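Local coordinates for beta-lactamase-like protein (Novosphingobium pentaromativorans US6-1, PDB 6AUF) that probably hydrolyses beta-lactam antibiotics as a dizinc metallo-beta-lactamase of the B3 type, at residues A28-G33 with P43-H48; G51-V56 with A62-T67; I103-E108 with G114-L119; G140-D145 with G150-F155; D245-P250 with A274-A279. One frame throughout, in Å; residues are numbered along the deposited sequence. Where two conformers were deposited one is given.

Contact 1 of 5, residues A28-G33 with P43-H48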
# COMPACT_ATOMS: atom_id res chain seq x y z
N ALA A 28 -11.84 -6.49 13.02
CA ALA A 28 -11.99 -7.88 12.61
C ALA A 28 -13.45 -8.27 12.45
O ALA A 28 -13.90 -8.64 11.36
CB ALA A 28 -11.29 -8.79 13.62
N THR A 29 -14.22 -8.21 13.54
CA THR A 29 -15.63 -8.58 13.42
C THR A 29 -16.39 -7.56 12.58
O THR A 29 -17.28 -7.94 11.81
CB THR A 29 -16.26 -8.76 14.81
OG1 THR A 29 -16.71 -7.50 15.34
CG2 THR A 29 -15.27 -9.40 15.78
N ALA A 30 -16.06 -6.28 12.67
CA ALA A 30 -16.78 -5.30 11.86
C ALA A 30 -16.66 -5.59 10.36
O ALA A 30 -17.53 -5.17 9.59
CB ALA A 30 -16.28 -3.90 12.19
N CYS A 31 -15.62 -6.31 9.92
CA CYS A 31 -15.40 -6.57 8.50
C CYS A 31 -15.43 -8.07 8.17
O CYS A 31 -14.90 -8.46 7.12
CB CYS A 31 -14.07 -5.98 8.03
SG CYS A 31 -13.96 -4.17 8.03
N LYS A 32 -16.02 -8.90 9.02
CA LYS A 32 -16.02 -10.34 8.77
C LYS A 32 -16.59 -10.63 7.39
O LYS A 32 -17.63 -10.09 7.01
CB LYS A 32 -16.83 -11.08 9.84
CG LYS A 32 -16.67 -12.60 9.82
CD LYS A 32 -17.54 -13.28 10.88
CE LYS A 32 -17.21 -14.76 11.05
NZ LYS A 32 -17.63 -15.59 9.89
N GLY A 33 -15.89 -11.48 6.63
CA GLY A 33 -16.34 -11.92 5.32
C GLY A 33 -16.18 -10.92 4.20
O GLY A 33 -16.57 -11.23 3.06
N PRO A 43 -17.48 0.55 4.19
CA PRO A 43 -16.88 1.32 5.28
C PRO A 43 -16.51 0.44 6.46
O PRO A 43 -17.24 -0.48 6.83
CB PRO A 43 -17.98 2.32 5.65
CG PRO A 43 -18.97 2.25 4.51
CD PRO A 43 -18.91 0.85 4.03
N ALA A 44 -15.36 0.73 7.04
CA ALA A 44 -14.81 0.08 8.21
C ALA A 44 -14.54 1.13 9.28
O ALA A 44 -14.23 2.28 8.96
CB ALA A 44 -13.50 -0.66 7.88
N PRO A 45 -14.66 0.78 10.55
CA PRO A 45 -14.34 1.74 11.60
C PRO A 45 -12.85 2.00 11.59
O PRO A 45 -12.06 1.07 11.37
CB PRO A 45 -14.77 1.01 12.88
CG PRO A 45 -14.50 -0.42 12.56
CD PRO A 45 -14.81 -0.59 11.09
N PRO A 46 -12.43 3.25 11.80
CA PRO A 46 -10.99 3.51 11.89
C PRO A 46 -10.40 2.73 13.05
O PRO A 46 -11.11 2.28 13.96
CB PRO A 46 -10.91 5.03 12.14
CG PRO A 46 -12.30 5.57 11.89
CD PRO A 46 -13.24 4.42 12.14
N ALA A 47 -9.09 2.54 13.02
CA ALA A 47 -8.45 1.84 14.12
C ALA A 47 -7.05 2.40 14.33
O ALA A 47 -6.50 3.11 13.49
CB ALA A 47 -8.39 0.33 13.88
N HIS A 48 -6.50 2.06 15.48
CA HIS A 48 -5.17 2.48 15.89
C HIS A 48 -4.20 1.35 15.57
O HIS A 48 -4.40 0.21 16.00
CB HIS A 48 -5.18 2.79 17.38
CG HIS A 48 -3.84 3.14 17.95
ND1 HIS A 48 -3.15 4.27 17.57
CD2 HIS A 48 -3.08 2.51 18.87
CE1 HIS A 48 -2.01 4.32 18.24
NE2 HIS A 48 -1.95 3.27 19.04
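Ala-44 meets Cys-31 at the point where the two backbones come nearest, their CA atoms 6.7 Å apart. The methyl group of Ala-44 rests against sulfur, CB to SG 3.5 Å, and the same residue also packs on Leu-27 and on Cys-59, the disulfide partner of Cys-31. The methyl is therefore placed beside the bridge itself. Cys-31 is the first residue to leave helical backbone angles after helix 27-30. Its SG stands anti to the carbonyl carbon (chi1 -66°), which directs the sulfur toward Ala-44 and Cys-59. Phe-258 of helix 257-261 adds a further apolar neighbour to Cys-31.

One residue on, Pro-45 presents the CD and CG corner of its ring to the methyl of Ala-30, the last residue of the helix. CD lies 3.8 Å and CG 3.9 Å from Ala-30 CB, so that the methyl touches one side of the pyrrolidine rather than a single atom. Leu-27 also touches Pro-45 and, further along, Ala-47. No hydrogen bond links the two segments, and their contact is apolar throughout. Beyond Pro-46, which turns to Lys-92 and Leu-93, the chain enters strand 47-50, where Ala-47 pairs through its backbone with Tyr-55.

The contact thus joins the end of the N-terminal helix 27-30 to the loop that leads into strand 47-50, an outermost strand within this chain of the larger sheet in the metallo-beta-lactamase fold, with the Cys-31 to Cys-59 disulfide fastening the residue that follows the helix to the loop between strands 53-55 and 64-66.

Contact 2 of 5, residues G51-V56 with A62-T67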
# COMPACT_ATOMS: atom_id res chain seq x y z
N GLY A 51 1.49 3.78 17.85
CA GLY A 51 1.94 5.15 17.99
C GLY A 51 1.13 6.12 17.16
O GLY A 51 -0.10 6.21 17.30
N ASN A 52 1.81 6.83 16.26
CA ASN A 52 1.21 7.88 15.42
C ASN A 52 0.57 7.33 14.15
O ASN A 52 0.29 8.12 13.23
CB ASN A 52 2.28 8.92 15.06
CG ASN A 52 3.42 8.33 14.21
OD1 ASN A 52 3.40 7.15 13.83
ND2 ASN A 52 4.40 9.17 13.88
N THR A 53 0.34 6.02 14.07
CA THR A 53 -0.10 5.38 12.84
C THR A 53 -1.48 4.77 13.01
O THR A 53 -1.73 4.05 13.99
CB THR A 53 0.91 4.32 12.40
OG1 THR A 53 2.18 4.95 12.25
CG2 THR A 53 0.48 3.69 11.09
N TRP A 54 -2.35 4.99 12.03
CA TRP A 54 -3.76 4.69 12.11
C TRP A 54 -4.25 4.01 10.84
O TRP A 54 -3.87 4.40 9.73
CB TRP A 54 -4.54 5.98 12.33
CG TRP A 54 -4.04 6.83 13.47
CD1 TRP A 54 -3.11 7.82 13.40
CD2 TRP A 54 -4.45 6.75 14.84
NE1 TRP A 54 -2.91 8.37 14.65
CE2 TRP A 54 -3.72 7.73 15.54
CE3 TRP A 54 -5.37 5.95 15.53
CZ2 TRP A 54 -3.89 7.93 16.90
CZ3 TRP A 54 -5.53 6.15 16.88
CH2 TRP A 54 -4.79 7.13 17.56
N TYR A 55 -5.11 3.01 11.00
CA TYR A 55 -5.85 2.47 9.87
C TYR A 55 -7.10 3.32 9.66
O TYR A 55 -7.87 3.54 10.60
CB TYR A 55 -6.25 1.01 10.11
CG TYR A 55 -6.81 0.33 8.88
CD1 TYR A 55 -8.17 0.39 8.57
CD2 TYR A 55 -5.97 -0.37 8.01
CE1 TYR A 55 -8.68 -0.24 7.44
CE2 TYR A 55 -6.47 -0.99 6.88
CZ TYR A 55 -7.81 -0.93 6.60
OH TYR A 55 -8.27 -1.56 5.47
N VAL A 56 -7.29 3.79 8.43
CA VAL A 56 -8.39 4.70 8.12
C VAL A 56 -9.01 4.30 6.80
O VAL A 56 -9.78 5.06 6.21
CB VAL A 56 -7.91 6.16 8.08
CG1 VAL A 56 -7.68 6.70 9.49
CG2 VAL A 56 -6.63 6.27 7.25
N ALA A 62 -6.66 -0.90 2.40
CA ALA A 62 -6.08 -0.11 3.47
C ALA A 62 -5.89 1.34 3.05
O ALA A 62 -5.84 1.68 1.86
CB ALA A 62 -4.73 -0.69 3.92
N SER A 63 -5.80 2.20 4.05
CA SER A 63 -5.41 3.59 3.89
C SER A 63 -4.78 3.99 5.21
O SER A 63 -5.41 3.81 6.26
CB SER A 63 -6.62 4.47 3.56
OG SER A 63 -6.19 5.77 3.17
N ILE A 64 -3.53 4.46 5.18
CA ILE A 64 -2.72 4.64 6.38
C ILE A 64 -2.54 6.12 6.67
O ILE A 64 -2.15 6.89 5.79
CB ILE A 64 -1.36 3.95 6.24
CG1 ILE A 64 -1.56 2.49 5.80
CG2 ILE A 64 -0.59 4.08 7.55
CD1 ILE A 64 -2.45 1.67 6.72
N LEU A 65 -2.81 6.51 7.91
CA LEU A 65 -2.63 7.88 8.37
C LEU A 65 -1.52 7.91 9.41
O LEU A 65 -1.51 7.10 10.34
CB LEU A 65 -3.93 8.45 8.96
CG LEU A 65 -3.78 9.83 9.60
CD1 LEU A 65 -3.26 10.82 8.58
CD2 LEU A 65 -5.08 10.32 10.19
N VAL A 66 -0.60 8.85 9.24
CA VAL A 66 0.58 8.95 10.09
C VAL A 66 0.64 10.38 10.59
O VAL A 66 0.78 11.31 9.79
CB VAL A 66 1.86 8.54 9.34
CG1 VAL A 66 3.07 8.87 10.15
CG2 VAL A 66 1.84 7.06 9.05
N THR A 67 0.52 10.56 11.90
CA THR A 67 0.19 11.85 12.48
C THR A 67 1.38 12.49 13.20
O THR A 67 2.22 11.81 13.81
CB THR A 67 -0.98 11.71 13.44
OG1 THR A 67 -0.81 10.53 14.22
CG2 THR A 67 -2.30 11.62 12.68
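Thr-53 and Ile-64 touch through their methyl branches, CG2 to CG2 3.7 Å, on one face of a pair of antiparallel strands. Val-66 lies alongside Thr-53 there, and Trp-194 of the second sheet packs on both Ile-64 and Val-66. Further along this face the Tyr-55 ring extends beside Ala-62, CE2 reaching its CB at 3.4 Å. Having CG anti to its backbone N (chi1 -170°) directs the ring that way, and its hydroxyl is bonded to Thr-58 O.

Trp-54 and Leu-65 take the other face, and beyond the strand Val-56 CG2 lies 3.9 Å from Leu-65 CB. Ile-90 of helix 83-91 covers both Val-56 and Leu-65. This beta hairpin, strands 53-55 and 64-66, therefore has one side toward the partner sheet and the other toward a helix, as expected of the alpha-beta-beta-alpha sandwich of metallo-beta-lactamases. Trp-54 and Leu-65 form its hydrogen-bonded pair: Trp-54 N donates to Leu-65 O, and the return bond from Leu-65 N to Trp-54 O is nearly straight at 175°. Val-56 N continues the pattern to Ser-63 O.

At the far end the polar groups gather round Thr-67. Asn-52 O accepts two bonds from this residue, from N at 2.8 Å in the carbonyl plane and from OG1, also at 2.8 Å but above that plane. The same OG1 receives the indole N-H of Trp-54 in the plane of the ring, NE1 to OG1 3.0 Å. Next to Asn-52 in the chain, Thr-53 OG1 donates to Asn-52 OD1 and accepts from Trp-194 NE1.

Contact 3 of 5, residues I103-E108 with G114-L119. With ZN (zinc ion), chain C.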
# COMPACT_ATOMS: atom_id res chain seq x y z
N ILE A 103 0.28 13.01 0.45
CA ILE A 103 -0.41 11.77 0.11
C ILE A 103 0.56 10.91 -0.68
O ILE A 103 1.15 11.37 -1.67
CB ILE A 103 -1.71 12.03 -0.69
CG1 ILE A 103 -2.78 12.66 0.19
CG2 ILE A 103 -2.26 10.75 -1.26
CD1 ILE A 103 -3.85 13.35 -0.61
N LEU A 104 0.77 9.69 -0.21
CA LEU A 104 1.65 8.71 -0.82
C LEU A 104 0.82 7.54 -1.33
O LEU A 104 -0.39 7.46 -1.07
CB LEU A 104 2.71 8.22 0.17
CG LEU A 104 3.42 9.31 0.96
CD1 LEU A 104 4.31 8.69 2.02
CD2 LEU A 104 4.23 10.23 0.05
N THR A 105 1.47 6.64 -2.05
CA THR A 105 0.79 5.48 -2.63
C THR A 105 1.65 4.24 -2.47
O THR A 105 2.88 4.31 -2.44
CB THR A 105 0.48 5.67 -4.13
OG1 THR A 105 1.67 6.00 -4.85
CG2 THR A 105 -0.57 6.74 -4.31
N SER A 106 0.97 3.10 -2.35
CA SER A 106 1.65 1.81 -2.44
C SER A 106 1.95 1.50 -3.91
O SER A 106 3.11 1.44 -4.32
CB SER A 106 0.79 0.72 -1.80
OG SER A 106 -0.47 0.71 -2.43
N HIS A 107 0.91 1.34 -4.73
CA HIS A 107 1.11 1.09 -6.15
C HIS A 107 -0.04 1.71 -6.93
O HIS A 107 -0.98 2.26 -6.35
CB HIS A 107 1.31 -0.41 -6.43
CG HIS A 107 0.06 -1.24 -6.40
ND1 HIS A 107 -0.26 -2.07 -5.35
CD2 HIS A 107 -0.92 -1.41 -7.32
CE1 HIS A 107 -1.38 -2.72 -5.62
NE2 HIS A 107 -1.81 -2.32 -6.81
N GLU A 108 0.06 1.66 -8.25
CA GLU A 108 -0.63 2.61 -9.13
C GLU A 108 -1.90 2.02 -9.74
O GLU A 108 -2.23 2.31 -10.90
CB GLU A 108 0.33 3.09 -10.21
CG GLU A 108 0.73 2.05 -11.29
CD GLU A 108 1.89 1.15 -10.90
OE1 GLU A 108 2.53 0.58 -11.82
OE2 GLU A 108 2.16 1.01 -9.69
N GLY A 114 -7.33 5.05 -6.55
CA GLY A 114 -8.39 5.51 -7.43
C GLY A 114 -8.94 6.89 -7.11
O GLY A 114 -9.45 7.58 -8.01
N SER A 115 -8.88 7.31 -5.85
CA SER A 115 -9.35 8.65 -5.51
C SER A 115 -8.25 9.48 -4.86
O SER A 115 -8.51 10.32 -4.01
CB SER A 115 -10.60 8.59 -4.62
OG SER A 115 -10.49 7.68 -3.54
N ILE A 116 -7.00 9.25 -5.27
CA ILE A 116 -5.92 10.16 -4.90
C ILE A 116 -6.30 11.59 -5.25
O ILE A 116 -6.09 12.53 -4.47
CB ILE A 116 -4.61 9.74 -5.60
CG1 ILE A 116 -4.07 8.45 -5.00
CG2 ILE A 116 -3.55 10.81 -5.44
CD1 ILE A 116 -3.73 8.58 -3.54
N ALA A 117 -6.88 11.78 -6.44
CA ALA A 117 -7.18 13.12 -6.92
C ALA A 117 -8.19 13.81 -6.01
O ALA A 117 -7.89 14.86 -5.42
CB ALA A 117 -7.71 13.04 -8.36
N GLU A 118 -9.39 13.24 -5.90
CA GLU A 118 -10.42 13.80 -5.03
C GLU A 118 -9.92 13.91 -3.60
O GLU A 118 -10.23 14.88 -2.90
CB GLU A 118 -11.68 12.93 -5.11
CG GLU A 118 -12.74 13.25 -4.09
CD GLU A 118 -13.96 12.37 -4.24
OE1 GLU A 118 -13.91 11.43 -5.05
OE2 GLU A 118 -14.97 12.63 -3.55
N LEU A 119 -9.13 12.94 -3.15
CA LEU A 119 -8.57 13.00 -1.80
C LEU A 119 -7.62 14.18 -1.65
O LEU A 119 -7.50 14.75 -0.57
CB LEU A 119 -7.84 11.70 -1.49
CG LEU A 119 -7.87 11.30 -0.03
CD1 LEU A 119 -9.32 11.29 0.41
CD2 LEU A 119 -7.24 9.93 0.13
ZN ZN C . -2.61 -3.89 -7.93
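Ile-103 and Ile-116 have the nearest CA atoms of the two segments, 7.6 Å apart, where the end of strand 100-104 passes the first turn of helix 116-121. The zinc-binding HxHxDH sequence of the metallo-beta-lactamase fold starts at His-107 in the first segment and runs on through His-109, Asp-111 and His-112 before the second begins, taking in the short helix 110-113. No hydrogen bond spans the contact. The helix makes its own first bond from Leu-119 N to Ser-115 O, and the meeting is between buried hydrocarbon groups.

From the helix, the CD1 methyl of Ile-116 makes the main approach, chiefly to Ile-103. CG1 stands anti to the carbonyl carbon (chi1 -70°), and the side chain sets out across the contact rather than straight at it. CD1 lies 3.5 Å from Ile-103 CG2 and 3.7 Å from Thr-105 CG2, lodged between two residues whose side chains leave the chain on the same side. The two isoleucines slide past each other in opposite directions, whereas Thr-105 meets Ile-116 at a slant. A turn further along the helix, Ile-103 CD1 approaches the backbone of Leu-119, 3.9 Å from its O. Leu-137 of helix 131-139 covers Thr-105, and Leu-119 packs on Leu-87 of helix 83-91.

The chain runs on from Thr-105, away from helix 116-121, to the metal site. His-109 and His-185 share the zinc ion with His-107, whose ring is also held at its other nitrogen, ND1, by Asp-210 OD1. His-107 NE2 binds the zinc ion at 2.1 Å.

Contact 4 of 5, residues G140-D145 with G150-F155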
# COMPACT_ATOMS: atom_id res chain seq x y z
N GLY A 140 -3.28 8.37 -15.18
CA GLY A 140 -4.39 7.53 -14.79
C GLY A 140 -4.44 6.18 -15.46
O GLY A 140 -5.12 5.28 -14.95
N LYS A 141 -3.71 6.00 -16.60
CA LYS A 141 -3.65 4.75 -17.36
C LYS A 141 -2.53 3.86 -16.85
O LYS A 141 -1.40 4.33 -16.67
CB LYS A 141 -3.44 5.02 -18.84
CG LYS A 141 -2.99 3.79 -19.62
CD LYS A 141 -2.64 4.15 -21.05
CE LYS A 141 -2.76 2.94 -21.95
NZ LYS A 141 -2.92 3.34 -23.37
N PRO A 142 -2.79 2.57 -16.61
CA PRO A 142 -1.71 1.69 -16.18
C PRO A 142 -0.63 1.56 -17.25
O PRO A 142 -0.86 1.78 -18.45
CB PRO A 142 -2.42 0.35 -15.91
CG PRO A 142 -3.71 0.44 -16.64
CD PRO A 142 -4.08 1.89 -16.68
N SER A 143 0.56 1.21 -16.79
CA SER A 143 1.76 1.29 -17.61
C SER A 143 1.77 0.23 -18.69
O SER A 143 1.20 -0.85 -18.54
CB SER A 143 3.00 1.13 -16.74
OG SER A 143 4.13 0.83 -17.53
N ALA A 144 2.47 0.54 -19.78
CA ALA A 144 2.66 -0.44 -20.83
C ALA A 144 3.39 -1.67 -20.33
O ALA A 144 3.22 -2.75 -20.90
CB ALA A 144 3.41 0.18 -22.01
N ASP A 145 4.19 -1.53 -19.26
CA ASP A 145 4.94 -2.63 -18.66
C ASP A 145 4.14 -3.44 -17.65
O ASP A 145 4.63 -4.48 -17.19
CB ASP A 145 6.20 -2.11 -17.98
CG ASP A 145 7.23 -1.62 -18.97
OD1 ASP A 145 7.19 -2.08 -20.13
OD2 ASP A 145 8.07 -0.77 -18.59
N GLY A 150 -4.05 -4.57 -20.74
CA GLY A 150 -5.13 -3.64 -20.45
C GLY A 150 -6.37 -4.32 -19.90
O GLY A 150 -7.50 -4.04 -20.31
N LEU A 151 -6.14 -5.25 -18.96
CA LEU A 151 -7.23 -5.78 -18.15
C LEU A 151 -7.71 -4.73 -17.15
O LEU A 151 -8.88 -4.33 -17.17
CB LEU A 151 -6.76 -7.05 -17.43
CG LEU A 151 -7.23 -7.37 -16.01
CD1 LEU A 151 -8.60 -8.05 -16.01
CD2 LEU A 151 -6.19 -8.23 -15.30
N ILE A 152 -6.81 -4.24 -16.30
CA ILE A 152 -7.17 -3.29 -15.26
C ILE A 152 -7.65 -1.98 -15.88
O ILE A 152 -7.27 -1.61 -17.00
CB ILE A 152 -5.96 -3.08 -14.32
CG1 ILE A 152 -6.38 -3.14 -12.84
CG2 ILE A 152 -5.22 -1.78 -14.66
CD1 ILE A 152 -6.89 -4.50 -12.40
N GLU A 153 -8.51 -1.27 -15.15
CA GLU A 153 -9.06 0.01 -15.55
C GLU A 153 -8.27 1.16 -14.93
O GLU A 153 -7.42 0.96 -14.05
CB GLU A 153 -10.54 0.11 -15.15
CG GLU A 153 -10.77 -0.25 -13.69
CD GLU A 153 -11.97 0.46 -13.09
OE1 GLU A 153 -13.11 0.17 -13.51
OE2 GLU A 153 -11.76 1.33 -12.21
N GLY A 154 -8.57 2.38 -15.38
CA GLY A 154 -7.84 3.55 -14.95
C GLY A 154 -8.57 4.33 -13.87
O GLY A 154 -9.61 3.94 -13.36
N PHE A 155 -7.98 5.47 -13.52
CA PHE A 155 -8.52 6.34 -12.48
C PHE A 155 -8.12 7.77 -12.79
O PHE A 155 -7.30 8.02 -13.68
CB PHE A 155 -8.03 5.93 -11.09
CG PHE A 155 -6.56 5.88 -10.97
CD1 PHE A 155 -5.86 4.74 -11.34
CD2 PHE A 155 -5.86 6.99 -10.52
CE1 PHE A 155 -4.47 4.70 -11.24
CE2 PHE A 155 -4.48 6.95 -10.41
CZ PHE A 155 -3.78 5.80 -10.78
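Gly-140 and Phe-155 bring their CA atoms to 4.9 Å and are joined by one backbone hydrogen bond, Phe-155 N to Gly-140 O at 3.2 Å, with the donor tilted 29° from the carbonyl plane. In return the bare CA of Gly-140 lies against Phe-155 O in a CA-H...O contact. Gly-140 takes a positive phi where the chain leaves helix 131-139.

Phe-155 CG sits between the backbone N and the carbonyl carbon (chi1 56°), folding the ring back so that Gly-140 O lies over one of its faces, 3.7 Å from CD1. Leu-137 and His-110 also touch this side chain. The two segments are the limbs of an irregular excursion in the loop between helix 131-139 and strand 162-164, closed at Gly-140 and Phe-155, and it borders the active site. The side chain of Ile-152 is about 5 Å from that of His-109 and about 4 Å from a bound citrate, which probably comes from the crystallisation liquor.

Two branches of Ile-152 face different ways. CG2 meets Pro-142 at a slant, 3.3 Å from CG of the proline ring, while the CG1 branch leads away from the proline, on the side of the zinc ion. In the 140-145 segment, Ser-143 OG accepts from Asp-145 N, forming an ST turn.

Contact 5 of 5, residues D245-P250 with A274-A279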
# COMPACT_ATOMS: atom_id res chain seq x y z
N ASP A 245 9.07 -4.49 12.06
CA ASP A 245 8.47 -5.01 13.29
C ASP A 245 6.98 -5.29 13.09
O ASP A 245 6.46 -6.32 13.56
CB ASP A 245 8.66 -4.03 14.43
CG ASP A 245 10.07 -4.02 14.95
OD1 ASP A 245 10.57 -5.09 15.36
OD2 ASP A 245 10.68 -2.92 14.94
N ILE A 246 6.28 -4.39 12.40
CA ILE A 246 4.84 -4.50 12.22
C ILE A 246 4.55 -4.42 10.73
O ILE A 246 4.69 -3.36 10.12
CB ILE A 246 4.08 -3.41 12.98
CG1 ILE A 246 4.26 -3.61 14.48
CG2 ILE A 246 2.62 -3.42 12.59
CD1 ILE A 246 3.81 -2.42 15.29
N LEU A 247 4.12 -5.54 10.15
CA LEU A 247 3.77 -5.57 8.74
C LEU A 247 2.36 -5.04 8.52
O LEU A 247 1.43 -5.38 9.25
CB LEU A 247 3.87 -7.00 8.21
CG LEU A 247 3.42 -7.15 6.76
CD1 LEU A 247 4.37 -6.35 5.87
CD2 LEU A 247 3.37 -8.60 6.36
N VAL A 248 2.20 -4.21 7.49
CA VAL A 248 0.88 -3.74 7.06
C VAL A 248 0.85 -3.78 5.54
O VAL A 248 1.83 -3.41 4.89
CB VAL A 248 0.57 -2.32 7.61
CG1 VAL A 248 -0.89 -1.96 7.37
CG2 VAL A 248 0.91 -2.23 9.08
N THR A 249 -0.27 -4.22 4.98
CA THR A 249 -0.41 -4.44 3.55
C THR A 249 -1.61 -3.70 2.97
O THR A 249 -2.66 -3.63 3.59
CB THR A 249 -0.56 -5.93 3.22
OG1 THR A 249 -1.63 -6.49 4.00
CG2 THR A 249 0.76 -6.68 3.47
N PRO A 250 -1.48 -3.19 1.75
CA PRO A 250 -2.60 -2.49 1.11
C PRO A 250 -3.90 -3.29 1.10
O PRO A 250 -4.98 -2.69 1.12
CB PRO A 250 -2.07 -2.23 -0.30
CG PRO A 250 -0.61 -2.04 -0.07
CD PRO A 250 -0.23 -3.06 0.97
N ALA A 274 9.91 -10.83 5.71
CA ALA A 274 10.65 -11.91 5.06
C ALA A 274 9.70 -12.99 4.60
O ALA A 274 9.65 -13.35 3.42
CB ALA A 274 11.72 -12.47 6.00
N ALA A 275 8.89 -13.52 5.53
CA ALA A 275 7.96 -14.58 5.20
C ALA A 275 7.02 -14.16 4.07
O ALA A 275 6.79 -14.91 3.12
CB ALA A 275 7.16 -14.97 6.44
N TYR A 276 6.50 -12.94 4.17
CA TYR A 276 5.59 -12.43 3.15
C TYR A 276 6.25 -12.45 1.76
O TYR A 276 5.69 -12.98 0.80
CB TYR A 276 5.15 -11.03 3.58
CG TYR A 276 4.31 -10.24 2.62
CD1 TYR A 276 2.97 -10.56 2.38
CD2 TYR A 276 4.84 -9.11 1.99
CE1 TYR A 276 2.19 -9.79 1.50
CE2 TYR A 276 4.08 -8.34 1.13
CZ TYR A 276 2.77 -8.68 0.88
OH TYR A 276 2.08 -7.88 -0.00
N SER A 277 7.48 -11.91 1.67
CA SER A 277 8.23 -11.92 0.41
C SER A 277 8.56 -13.35 -0.04
O SER A 277 8.40 -13.71 -1.21
CB SER A 277 9.51 -11.09 0.56
OG SER A 277 10.40 -11.30 -0.54
N GLN A 278 9.04 -14.19 0.89
CA GLN A 278 9.29 -15.57 0.52
C GLN A 278 8.05 -16.19 -0.11
O GLN A 278 8.13 -16.86 -1.15
CB GLN A 278 9.74 -16.36 1.74
CG GLN A 278 10.04 -17.82 1.47
CD GLN A 278 10.38 -18.58 2.73
OE1 GLN A 278 10.87 -18.01 3.70
NE2 GLN A 278 10.11 -19.89 2.73
N ALA A 279 6.89 -15.92 0.48
CA ALA A 279 5.65 -16.50 -0.03
C ALA A 279 5.34 -15.96 -1.42
O ALA A 279 5.06 -16.73 -2.35
CB ALA A 279 4.49 -16.24 0.94
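Tyr-276 extends from its helix with CG anti to the backbone N (chi1 174°), which carries the ring toward the strand, its root near Leu-247 and its hydroxyl end near Thr-249. On the strand side, Thr-249 CG2 stands anti to the carbonyl carbon and points its methyl at the incoming ring. That methyl lies 4.3 Å from the ring centroid and 30° off the ring normal, an off-centre CH-pi contact nearest the phenol end, where CG2 is 3.8 Å from CZ. Leu-247 touches the root of the same side chain at about a right angle, CD2 to CB 4.1 Å.

Alternate residues of the segment 245-250 thus face helix 272-292, which packs over strand 246-248, the edge of the smaller sheet in the metallo-beta-lactamase fold. Close by in sequence, the disulfide between Cys-244 and Cys-273 ties the chain just before this strand to the helix.

The polar ends are bound elsewhere. Tyr-276 OH is hydrogen-bonded to Asp-210 O, the backbone of the residue whose carboxylate is hydrogen-bonded to ND1 of the zinc ligand His-107. Thr-249 OG1 is bonded to Ser-255 OG and to the backbone O of His-251, a ligand of the second zinc ion.

The five contacts follow in series along the chain. Contacts 1, 2 and 3 reach the larger sheet: strands 47-50 and 53-55 are neighbours in it, joined by a probable hydrogen bond from Tyr-55 N to Ala-47 O, and the centre of contact 3 is 15 Å from that of contact 2. Contact 5 belongs to the smaller sheet and meets contact 2 where Ala-62 N approaches Pro-250 O at 2.8 Å. Contact 3 touches contact 4 through Phe-155 and contact 5 through Pro-250; contacts 4 and 5 are centred 26 Å apart. Contact 3 supplies zinc ligand His-107, contact 5 ends next to His-251 and contact 4 places Ile-152 near the metal, consistent with a site at the edge of the two sheets.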